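Local coordinates for SusD superfamily protein (Bacteroides vulgatus ATCC 8482, PDB 3JQ0) that probably binds nutrients, most likely glycans, at the outer membrane for uptake, as other members of the SusD family do, at residues K77-I82 and A112-H117; T318-V323 and F442-K447; Y340-T345 and D357-Y362. All coordinates share one frame; numbering follows the deposited sequence.

Contact 1: residues K77-I82 and A112-H117; sequences KIINQI and AYLYFH
Leu-114 pushes one methyl, CD1, in among Ile-78, Ile-79 and Ile-82, and that atom is one of two centres of the contact. Measured on the two short segments, helices 77-82 and 112-117 run nearly antiparallel (156° between their directions) with axes 10.5 Å apart, as in a helical hairpin; this is a helical region of the kind found in the SusD family, related to TPR proteins. The spacing is bridged by branched side chains. Leu-114 CD1 lies 3.7 Å from Ile-78 CG2, the two side chains crossing at about a right angle. Leu-114 CD1 is also 3.8 Å from Ile-82 CD1, one helical turn further on, and 3.9 Å from Ile-79 CG1, past which Leu-114 slides in the opposite direction.

Ile-79 makes the second half of the tight zone, against the ring of Tyr-115. Its CG1 lies beside the backbone N (chi1 -69°), and the extended chi2 then puts CD1 over one ring face in a CH-pi contact: Ile-79 CD1 is 4.0 Å from the Tyr-115 centroid and 21° off the normal, hence displaced toward the rim. Ile-79 CG2 lies 3.6 Å from Tyr-115 OH, whose hydrogen-bond partner is the backbone O of Tyr-128.

The far side of helix 77-82 is more solvent-accessible. Lys-77 is exposed there, and Asn-80, partly exposed, bonds to Thr-132; Gln-81 packs on Phe-15 and Leu-19. Leu-22 and Leu-23 of helix 9-25 extend the apolar layer over Ile-78 and Leu-114. Apart from the phenol oxygen touching Ile-79 CG2, the side-chain contacts across the interface are apolar or CH-pi, so its cohesion rests on the burial and fit of branched side chains, with no polar pairing to set the register.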
loop_
_atom_site.group_PDB
_atom_site.type_symbol
_atom_site.label_atom_id
_atom_site.label_comp_id
_atom_site.label_asym_id
_atom_site.label_seq_id
_atom_site.Cartn_x
_atom_site.Cartn_y
_atom_site.Cartn_z
ATOM N N LYS A 77 -17.864 10.023 4.061
ATOM C CA LYS A 77 -18.099 10.726 5.344
ATOM C C LYS A 77 -16.769 11.287 5.871
ATOM O O LYS A 77 -16.790 12.242 6.631
ATOM C CB LYS A 77 -18.886 9.921 6.358
ATOM C CG LYS A 77 -18.176 8.719 6.902
ATOM C CD LYS A 77 -19.095 8.115 7.986
ATOM C CE LYS A 77 -18.731 6.767 8.533
ATOM N NZ LYS A 77 -17.420 6.834 9.198
ATOM N N ILE A 78 -15.602 10.727 5.449
ATOM C CA ILE A 78 -14.319 11.379 5.749
ATOM C C ILE A 78 -14.168 12.665 4.972
ATOM O O ILE A 78 -13.819 13.702 5.517
ATOM C CB ILE A 78 -13.083 10.457 5.489
ATOM C CG1 ILE A 78 -13.312 9.028 6.023
ATOM C CG2 ILE A 78 -11.821 11.086 5.989
ATOM C CD1 ILE A 78 -12.200 8.068 5.708
ATOM N N ILE A 79 -14.463 12.584 3.689
ATOM C CA ILE A 79 -14.412 13.744 2.805
ATOM C C ILE A 79 -15.270 14.887 3.373
ATOM O O ILE A 79 -14.846 16.052 3.397
ATOM C CB ILE A 79 -14.786 13.346 1.353
ATOM C CG1 ILE A 79 -13.670 12.467 0.759
ATOM C CG2 ILE A 79 -15.019 14.585 0.472
ATOM C CD1 ILE A 79 -14.093 11.704 -0.501
ATOM N N ASN A 80 -16.471 14.561 3.846
ATOM C CA ASN A 80 -17.359 15.560 4.459
ATOM C C ASN A 80 -16.645 16.287 5.583
ATOM O O ASN A 80 -16.666 17.527 5.661
ATOM C CB ASN A 80 -18.622 14.854 4.964
ATOM C CG ASN A 80 -19.717 15.804 5.519
ATOM O OD1 ASN A 80 -19.496 16.975 5.876
ATOM N ND2 ASN A 80 -20.918 15.237 5.630
ATOM N N GLN A 81 -16.013 15.529 6.488
ATOM C CA GLN A 81 -15.306 16.168 7.591
ATOM C C GLN A 81 -14.101 16.994 7.130
ATOM O O GLN A 81 -13.830 18.051 7.664
ATOM C CB GLN A 81 -14.885 15.113 8.649
ATOM C CG GLN A 81 -16.074 14.301 9.238
ATOM C CD GLN A 81 -17.068 15.138 9.897
ATOM O OE1 GLN A 81 -16.722 15.873 10.811
ATOM N NE2 GLN A 81 -18.345 15.028 9.475
ATOM N N ILE A 82 -13.345 16.508 6.141
ATOM C CA ILE A 82 -12.227 17.265 5.599
ATOM C C ILE A 82 -12.756 18.602 5.055
ATOM O O ILE A 82 -12.134 19.660 5.224
ATOM C CB ILE A 82 -11.469 16.471 4.501
ATOM C CG1 ILE A 82 -10.803 15.211 5.077
ATOM C CG2 ILE A 82 -10.451 17.380 3.830
ATOM C CD1 ILE A 82 -10.326 14.215 4.021
ATOM N N ALA A 112 -7.464 15.067 -1.731
ATOM C CA ALA A 112 -6.941 14.564 -3.008
ATOM C C ALA A 112 -6.596 13.076 -2.889
ATOM O O ALA A 112 -6.845 12.305 -3.812
ATOM C CB ALA A 112 -5.725 15.377 -3.416
ATOM N N TYR A 113 -6.001 12.685 -1.762
ATOM C CA TYR A 113 -5.592 11.302 -1.545
ATOM C C TYR A 113 -6.778 10.343 -1.619
ATOM O O TYR A 113 -6.754 9.303 -2.278
ATOM C CB TYR A 113 -4.895 11.228 -0.166
ATOM C CG TYR A 113 -4.441 9.843 0.182
ATOM C CD1 TYR A 113 -3.289 9.275 -0.379
ATOM C CD2 TYR A 113 -5.182 9.055 1.055
ATOM C CE1 TYR A 113 -2.912 7.947 -0.075
ATOM C CE2 TYR A 113 -4.787 7.776 1.376
ATOM C CZ TYR A 113 -3.707 7.216 0.796
ATOM O OH TYR A 113 -3.378 5.888 1.046
ATOM N N LEU A 114 -7.870 10.702 -0.953
ATOM C CA LEU A 114 -9.059 9.877 -0.971
ATOM C C LEU A 114 -9.684 9.844 -2.367
ATOM O O LEU A 114 -10.049 8.773 -2.851
ATOM C CB LEU A 114 -10.068 10.328 0.091
ATOM C CG LEU A 114 -9.620 10.175 1.529
ATOM C CD1 LEU A 114 -10.630 10.777 2.492
ATOM C CD2 LEU A 114 -9.377 8.690 1.896
ATOM N N TYR A 115 -9.806 10.998 -3.005
ATOM C CA TYR A 115 -10.336 11.017 -4.339
ATOM C C TYR A 115 -9.496 10.220 -5.326
ATOM O O TYR A 115 -10.045 9.670 -6.304
ATOM C CB TYR A 115 -10.599 12.433 -4.865
ATOM C CG TYR A 115 -11.953 12.977 -4.396
ATOM C CD1 TYR A 115 -13.123 12.482 -4.905
ATOM C CD2 TYR A 115 -12.034 13.947 -3.408
ATOM C CE1 TYR A 115 -14.359 12.936 -4.459
ATOM C CE2 TYR A 115 -13.243 14.455 -2.990
ATOM C CZ TYR A 115 -14.407 13.951 -3.509
ATOM O OH TYR A 115 -15.670 14.369 -3.087
ATOM N N PHE A 116 -8.175 10.117 -5.102
ATOM C CA PHE A 116 -7.308 9.339 -6.001
ATOM C C PHE A 116 -7.516 7.825 -5.813
ATOM O O PHE A 116 -7.483 7.079 -6.793
ATOM C CB PHE A 116 -5.865 9.782 -5.828
ATOM C CG PHE A 116 -4.895 9.154 -6.798
ATOM C CD1 PHE A 116 -5.108 9.187 -8.169
ATOM C CD2 PHE A 116 -3.741 8.543 -6.330
ATOM C CE1 PHE A 116 -4.219 8.633 -9.045
ATOM C CE2 PHE A 116 -2.845 7.977 -7.222
ATOM C CZ PHE A 116 -3.072 8.038 -8.591
ATOM N N HIS A 117 -7.785 7.353 -4.589
ATOM C CA HIS A 117 -8.271 5.977 -4.414
ATOM C C HIS A 117 -9.582 5.770 -5.147
ATOM O O HIS A 117 -9.813 4.768 -5.816
ATOM C CB HIS A 117 -8.442 5.623 -2.950
ATOM C CG HIS A 117 -7.184 5.240 -2.245
ATOM N ND1 HIS A 117 -6.483 4.088 -2.497
ATOM C CD2 HIS A 117 -6.566 5.851 -1.202
ATOM C CE1 HIS A 117 -5.458 4.032 -1.672
ATOM N NE2 HIS A 117 -5.469 5.099 -0.882
#

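Contact 2: residues T318-V323 and F442-K447; sequences TSLKAV and FMFEGK
The ring of Phe-444 meets segment 318-323 at its edge: Leu-320 CD2 lies in the ring plane, 3.8 Å from Phe-444 CZ, and near the same plane Ser-319 O approaches Phe-444 CE2 at 3.3 Å. One face of this ring is covered from within its own segment by Met-443 CB, offset toward the rim. The ring is carried by a type II beta turn, Phe-442 to Glu-445, identified by the bond from Glu-445 N to Phe-442 O (3.0 Å) and by the positive phi of Phe-444 (69°) at its third position. Phe-444 N, on the same turn, is hydrogen-bonded to Glu-35.

Met-443, present as selenomethionine, supplies the second apolar surface. Its chain bends at chi3 (77°), which sets Met-443 CE 4.1 Å from Leu-320 CD2, while Met-443 SE rests 4.0 Å from Ser-319 CB. Leu-320 crosses both Met-443 and Phe-444 at about a right angle. The turn, which links helix 430-441 to helix 448-455, thereby packs against the junction where helix 315-319 passes into strand 320-326. Ser-319 OG bonds to Arg-315 O in the preceding helical turn, and it also accepts from a water, 2.8 Å away, whose oxygen in turn accepts from Met-443 N at 3.2 Å.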
loop_
_atom_site.group_PDB
_atom_site.type_symbol
_atom_site.label_atom_id
_atom_site.label_comp_id
_atom_site.label_asym_id
_atom_site.label_seq_id
_atom_site.Cartn_x
_atom_site.Cartn_y
_atom_site.Cartn_z
ATOM N N THR A 318 11.938 -11.922 5.581
ATOM C CA THR A 318 11.287 -10.903 6.411
ATOM C C THR A 318 9.798 -10.809 6.019
ATOM O O THR A 318 8.924 -10.668 6.887
ATOM C CB THR A 318 12.017 -9.556 6.299
ATOM O OG1 THR A 318 13.299 -9.679 6.898
ATOM C CG2 THR A 318 11.240 -8.438 6.956
ATOM N N SER A 319 9.491 -10.886 4.727
ATOM C CA SER A 319 8.114 -10.766 4.256
ATOM C C SER A 319 7.276 -11.999 4.455
ATOM O O SER A 319 6.070 -11.903 4.711
ATOM C CB SER A 319 8.104 -10.422 2.759
ATOM O OG SER A 319 8.725 -9.155 2.501
ATOM N N LEU A 320 7.915 -13.179 4.319
ATOM C CA LEU A 320 7.236 -14.477 4.357
ATOM C C LEU A 320 8.006 -15.424 5.215
ATOM O O LEU A 320 9.242 -15.401 5.216
ATOM C CB LEU A 320 7.152 -15.072 2.952
ATOM C CG LEU A 320 6.392 -14.291 1.914
ATOM C CD1 LEU A 320 6.560 -14.887 0.506
ATOM C CD2 LEU A 320 4.933 -14.130 2.282
ATOM N N LYS A 321 7.295 -16.355 5.851
ATOM C CA LYS A 321 7.940 -17.514 6.477
ATOM C C LYS A 321 7.344 -18.779 5.897
ATOM O O LYS A 321 6.127 -18.925 5.807
ATOM C CB LYS A 321 7.852 -17.523 8.005
ATOM C CG LYS A 321 8.610 -18.717 8.616
ATOM C CD LYS A 321 8.862 -18.581 10.118
ATOM C CE LYS A 321 9.882 -19.598 10.670
ATOM N NZ LYS A 321 10.728 -18.979 11.733
ATOM N N ALA A 322 8.216 -19.710 5.535
ATOM C CA ALA A 322 7.781 -21.030 5.085
ATOM C C ALA A 322 7.489 -21.896 6.297
ATOM O O ALA A 322 8.345 -22.059 7.181
ATOM C CB ALA A 322 8.885 -21.668 4.212
ATOM N N VAL A 323 6.335 -22.536 6.279
ATOM C CA VAL A 323 6.034 -23.597 7.220
ATOM C C VAL A 323 5.948 -24.936 6.480
ATOM O O VAL A 323 5.659 -25.000 5.286
ATOM C CB VAL A 323 4.766 -23.306 8.058
ATOM C CG1 VAL A 323 4.929 -22.011 8.869
ATOM C CG2 VAL A 323 3.478 -23.267 7.237
ATOM N N PHE A 442 7.058 -4.349 -1.531
ATOM C CA PHE A 442 5.820 -3.827 -0.983
ATOM C C PHE A 442 4.752 -4.862 -0.673
ATOM O O PHE A 442 3.580 -4.517 -0.546
ATOM C CB PHE A 442 5.225 -2.717 -1.885
ATOM C CG PHE A 442 6.105 -1.484 -1.943
ATOM C CD1 PHE A 442 6.269 -0.692 -0.809
ATOM C CD2 PHE A 442 6.769 -1.130 -3.103
ATOM C CE1 PHE A 442 7.087 0.449 -0.844
ATOM C CE2 PHE A 442 7.567 -0.017 -3.129
ATOM C CZ PHE A 442 7.784 0.726 -2.000
HETATM N N MSE A 443 5.120 -6.133 -0.452
HETATM C CA MSE A 443 4.096 -7.085 -0.051
HETATM C C MSE A 443 3.358 -6.614 1.165
HETATM O O MSE A 443 3.980 -6.126 2.137
HETATM C CB MSE A 443 4.707 -8.480 0.236
HETATM C CG MSE A 443 5.413 -9.123 -0.905
HETATM SE SE MSE A 443 5.854 -10.966 -0.563
HETATM C CE MSE A 443 4.057 -11.669 -0.865
ATOM N N PHE A 444 2.022 -6.774 1.172
ATOM C CA PHE A 444 1.169 -6.393 2.305
ATOM C C PHE A 444 1.064 -4.875 2.531
ATOM O O PHE A 444 0.499 -4.455 3.510
ATOM C CB PHE A 444 1.551 -7.126 3.624
ATOM C CG PHE A 444 1.900 -8.561 3.401
ATOM C CD1 PHE A 444 0.965 -9.463 2.907
ATOM C CD2 PHE A 444 3.188 -9.033 3.590
ATOM C CE1 PHE A 444 1.262 -10.745 2.607
ATOM C CE2 PHE A 444 3.513 -10.356 3.300
ATOM C CZ PHE A 444 2.535 -11.209 2.801
ATOM N N GLU A 445 1.541 -4.070 1.580
ATOM C CA GLU A 445 1.495 -2.631 1.669
ATOM C C GLU A 445 0.552 -1.989 0.667
ATOM O O GLU A 445 0.461 -0.772 0.609
ATOM C CB GLU A 445 2.889 -2.006 1.620
ATOM C CG GLU A 445 3.742 -2.326 2.851
ATOM C CD GLU A 445 5.138 -1.772 2.708
ATOM O OE1 GLU A 445 5.263 -0.537 2.939
ATOM O OE2 GLU A 445 6.088 -2.548 2.450
ATOM N N GLY A 446 -0.177 -2.781 -0.098
ATOM C CA GLY A 446 -1.259 -2.178 -0.889
ATOM C C GLY A 446 -0.861 -1.547 -2.227
ATOM O O GLY A 446 -1.484 -0.585 -2.653
ATOM N N LYS A 447 0.150 -2.104 -2.889
ATOM C CA LYS A 447 0.707 -1.498 -4.101
ATOM C C LYS A 447 0.509 -2.276 -5.406
ATOM O O LYS A 447 0.348 -1.643 -6.444
ATOM C CB LYS A 447 2.198 -1.232 -3.957
ATOM C CG LYS A 447 2.574 -0.480 -2.672
ATOM C CD LYS A 447 1.851 0.851 -2.480
ATOM C CE LYS A 447 2.322 1.573 -1.240
ATOM N NZ LYS A 447 1.575 2.846 -0.954
HETATM O O HOH W 1 7.910 -7.101 0.721
#

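Contact 3: residues Y340-T345 and D357-Y362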
loop_
_atom_site.group_PDB
_atom_site.type_symbol
_atom_site.label_atom_id
_atom_site.label_comp_id
_atom_site.label_asym_id
_atom_site.label_seq_id
_atom_site.Cartn_x
_atom_site.Cartn_y
_atom_site.Cartn_z
ATOM N N TYR A 340 4.481 -12.400 7.069
ATOM C CA TYR A 340 5.526 -12.244 8.097
ATOM C C TYR A 340 6.062 -10.814 8.229
ATOM O O TYR A 340 6.789 -10.565 9.163
ATOM C CB TYR A 340 6.679 -13.231 7.808
ATOM C CG TYR A 340 7.350 -13.822 9.033
ATOM C CD1 TYR A 340 6.639 -14.579 9.946
ATOM C CD2 TYR A 340 8.722 -13.702 9.187
ATOM C CE1 TYR A 340 7.288 -15.156 11.025
ATOM C CE2 TYR A 340 9.365 -14.304 10.250
ATOM C CZ TYR A 340 8.643 -15.026 11.145
ATOM O OH TYR A 340 9.303 -15.645 12.218
ATOM N N LYS A 341 5.666 -9.880 7.365
ATOM C CA LYS A 341 6.307 -8.565 7.384
ATOM C C LYS A 341 6.089 -7.782 8.664
ATOM O O LYS A 341 6.963 -7.102 9.140
ATOM C CB LYS A 341 5.800 -7.740 6.197
ATOM C CG LYS A 341 6.320 -6.295 6.187
ATOM C CD LYS A 341 5.958 -5.569 4.883
ATOM C CE LYS A 341 6.943 -5.884 3.754
ATOM N NZ LYS A 341 6.523 -5.251 2.461
ATOM N N PHE A 342 4.841 -7.789 9.154
ATOM C CA PHE A 342 4.458 -7.034 10.344
ATOM C C PHE A 342 4.453 -7.981 11.537
ATOM O O PHE A 342 3.631 -8.892 11.644
ATOM C CB PHE A 342 3.143 -6.297 10.125
ATOM C CG PHE A 342 3.228 -5.290 8.989
ATOM C CD1 PHE A 342 3.825 -4.069 9.174
ATOM C CD2 PHE A 342 2.738 -5.579 7.722
ATOM C CE1 PHE A 342 3.912 -3.142 8.167
ATOM C CE2 PHE A 342 2.835 -4.645 6.706
ATOM C CZ PHE A 342 3.420 -3.432 6.935
ATOM N N GLN A 343 5.415 -7.786 12.425
ATOM C CA GLN A 343 5.644 -8.656 13.551
ATOM C C GLN A 343 5.034 -8.189 14.847
ATOM O O GLN A 343 4.978 -8.947 15.835
ATOM C CB GLN A 343 7.141 -8.890 13.735
ATOM C CG GLN A 343 7.793 -9.700 12.636
ATOM C CD GLN A 343 7.489 -11.183 12.767
ATOM O OE1 GLN A 343 7.579 -11.778 13.856
ATOM N NE2 GLN A 343 7.164 -11.796 11.648
ATOM N N GLY A 344 4.556 -6.956 14.898
ATOM C CA GLY A 344 3.917 -6.477 16.113
ATOM C C GLY A 344 4.856 -6.525 17.324
ATOM O O GLY A 344 6.063 -6.279 17.228
ATOM N N THR A 345 4.248 -6.754 18.477
ATOM C CA THR A 345 4.940 -6.715 19.748
ATOM C C THR A 345 4.319 -7.716 20.680
ATOM O O THR A 345 3.178 -8.117 20.524
ATOM C CB THR A 345 4.899 -5.267 20.334
ATOM O OG1 THR A 345 5.829 -5.158 21.395
ATOM C CG2 THR A 345 3.508 -4.876 20.788
ATOM N N ASP A 357 1.885 -2.606 14.929
ATOM C CA ASP A 357 2.795 -1.866 14.077
ATOM C C ASP A 357 2.089 -0.690 13.429
ATOM O O ASP A 357 0.884 -0.740 13.166
ATOM C CB ASP A 357 3.317 -2.738 12.930
ATOM C CG ASP A 357 4.223 -3.821 13.410
ATOM O OD1 ASP A 357 5.275 -3.500 13.992
ATOM O OD2 ASP A 357 3.882 -5.002 13.144
ATOM N N ASP A 358 2.861 0.357 13.136
ATOM C CA ASP A 358 2.374 1.371 12.225
ATOM C C ASP A 358 2.232 0.793 10.816
ATOM O O ASP A 358 2.923 -0.159 10.472
ATOM C CB ASP A 358 3.347 2.571 12.157
ATOM C CG ASP A 358 3.344 3.433 13.411
ATOM O OD1 ASP A 358 2.512 3.205 14.325
ATOM O OD2 ASP A 358 4.199 4.356 13.426
ATOM N N PHE A 359 1.323 1.330 10.016
ATOM C CA PHE A 359 1.122 0.876 8.650
ATOM C C PHE A 359 1.618 1.926 7.678
ATOM O O PHE A 359 1.026 2.997 7.558
ATOM C CB PHE A 359 -0.331 0.571 8.347
ATOM C CG PHE A 359 -0.550 0.043 6.969
ATOM C CD1 PHE A 359 0.114 -1.105 6.557
ATOM C CD2 PHE A 359 -1.352 0.678 6.067
ATOM C CE1 PHE A 359 -0.079 -1.630 5.316
ATOM C CE2 PHE A 359 -1.545 0.134 4.794
ATOM C CZ PHE A 359 -0.887 -1.022 4.421
ATOM N N PRO A 360 2.759 1.693 7.008
ATOM C CA PRO A 360 3.287 2.727 6.094
ATOM C C PRO A 360 2.358 2.952 4.912
ATOM O O PRO A 360 1.828 2.001 4.353
ATOM C CB PRO A 360 4.621 2.128 5.621
ATOM C CG PRO A 360 4.971 1.052 6.611
ATOM C CD PRO A 360 3.637 0.506 7.064
ATOM N N ILE A 361 2.208 4.212 4.531
ATOM C CA ILE A 361 1.502 4.632 3.307
ATOM C C ILE A 361 2.513 5.003 2.248
ATOM O O ILE A 361 2.493 4.500 1.113
ATOM C CB ILE A 361 0.475 5.751 3.581
ATOM C CG1 ILE A 361 -0.613 5.283 4.559
ATOM C CG2 ILE A 361 -0.102 6.286 2.280
ATOM C CD1 ILE A 361 -1.499 4.201 4.038
ATOM N N TYR A 362 3.397 5.939 2.590
ATOM C CA TYR A 362 4.496 6.355 1.700
ATOM C C TYR A 362 5.828 6.198 2.394
ATOM O O TYR A 362 6.048 6.849 3.438
ATOM C CB TYR A 362 4.334 7.790 1.223
ATOM C CG TYR A 362 3.144 8.074 0.336
ATOM C CD1 TYR A 362 2.861 7.266 -0.774
ATOM C CD2 TYR A 362 2.332 9.156 0.571
ATOM C CE1 TYR A 362 1.834 7.578 -1.638
ATOM C CE2 TYR A 362 1.282 9.473 -0.299
ATOM C CZ TYR A 362 1.027 8.667 -1.404
ATOM O OH TYR A 362 -0.006 9.035 -2.247
HETATM O O HOH W 2 7.152 -5.424 12.563
HETATM O O HOH W 3 7.757 -5.393 15.294
#
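The loop that leads from strand 332-339 to strand 359-363 is pinned back on itself here, with the carboxylate of Asp-357 reaching the backbone at Gly-344. Asp-357 CG lies beside its own backbone N (chi1 -69°). Gly-344 N donates to Asp-357 OD2 at 2.7 Å, with an N-H...O angle of 146°; the donor comes from the syn side, 30° out of the carboxylate plane. Gln-343 N is also near Asp-357 OD2, but its angle is too poor for a bond. Gln-343 N instead donates to a water 2.9 Å away; this water is within 3.0 Å of Asp-357 OD1 and may bridge the two. A second water lies 2.7 Å from Gly-344 O and is only weakly placed against Asp-357 OD1.

Next to this polar end, Phe-342 makes the apolar part. Its ring and Pro-360 reach tip to tip, with Phe-342 CE1 3.8 Å from Pro-360 CD, which sits at the ring edge. Phe-342 CZ comes to the edge of the Phe-359 ring, 4.1 Å from Phe-359 CD1, and Lys-341 CG covers part of one Phe-342 face. Gln-343 turns the other way: Gln-343 NE2 bonds to Tyr-340 O at 2.8 Å and lies over the centre of the Tyr-340 ring.

Strand 359-363 pairs antiparallel with strand 243-247 and carries a classic beta bulge, Ile-361 and Tyr-362 both facing Phe-245. The bulge residues themselves pack on Tyr-113 of helix 97-122, and Tyr-362 also touches Met-187 and Leu-188 of helix 182-199.

Along the chain contact 1 closes first; contact 3 then lies nested within the 118-residue span that contact 2 closes. Contacts 2 and 3 belong to the same SusD-family part of the chain and sit with centres 10 Å apart. Lys-341 joins them directly, its NZ making a probable hydrogen bond to Met-443 O and a salt bridge with Glu-445 OE2. Contact 1, in the helical N-terminal part, is about 28 Å from contact 2 and 24 Å from contact 3, centre to centre. It nevertheless touches contact 3 through Tyr-113. Strand 359-363 thus connects the helical framework with the turn and loop region around contacts 2 and 3.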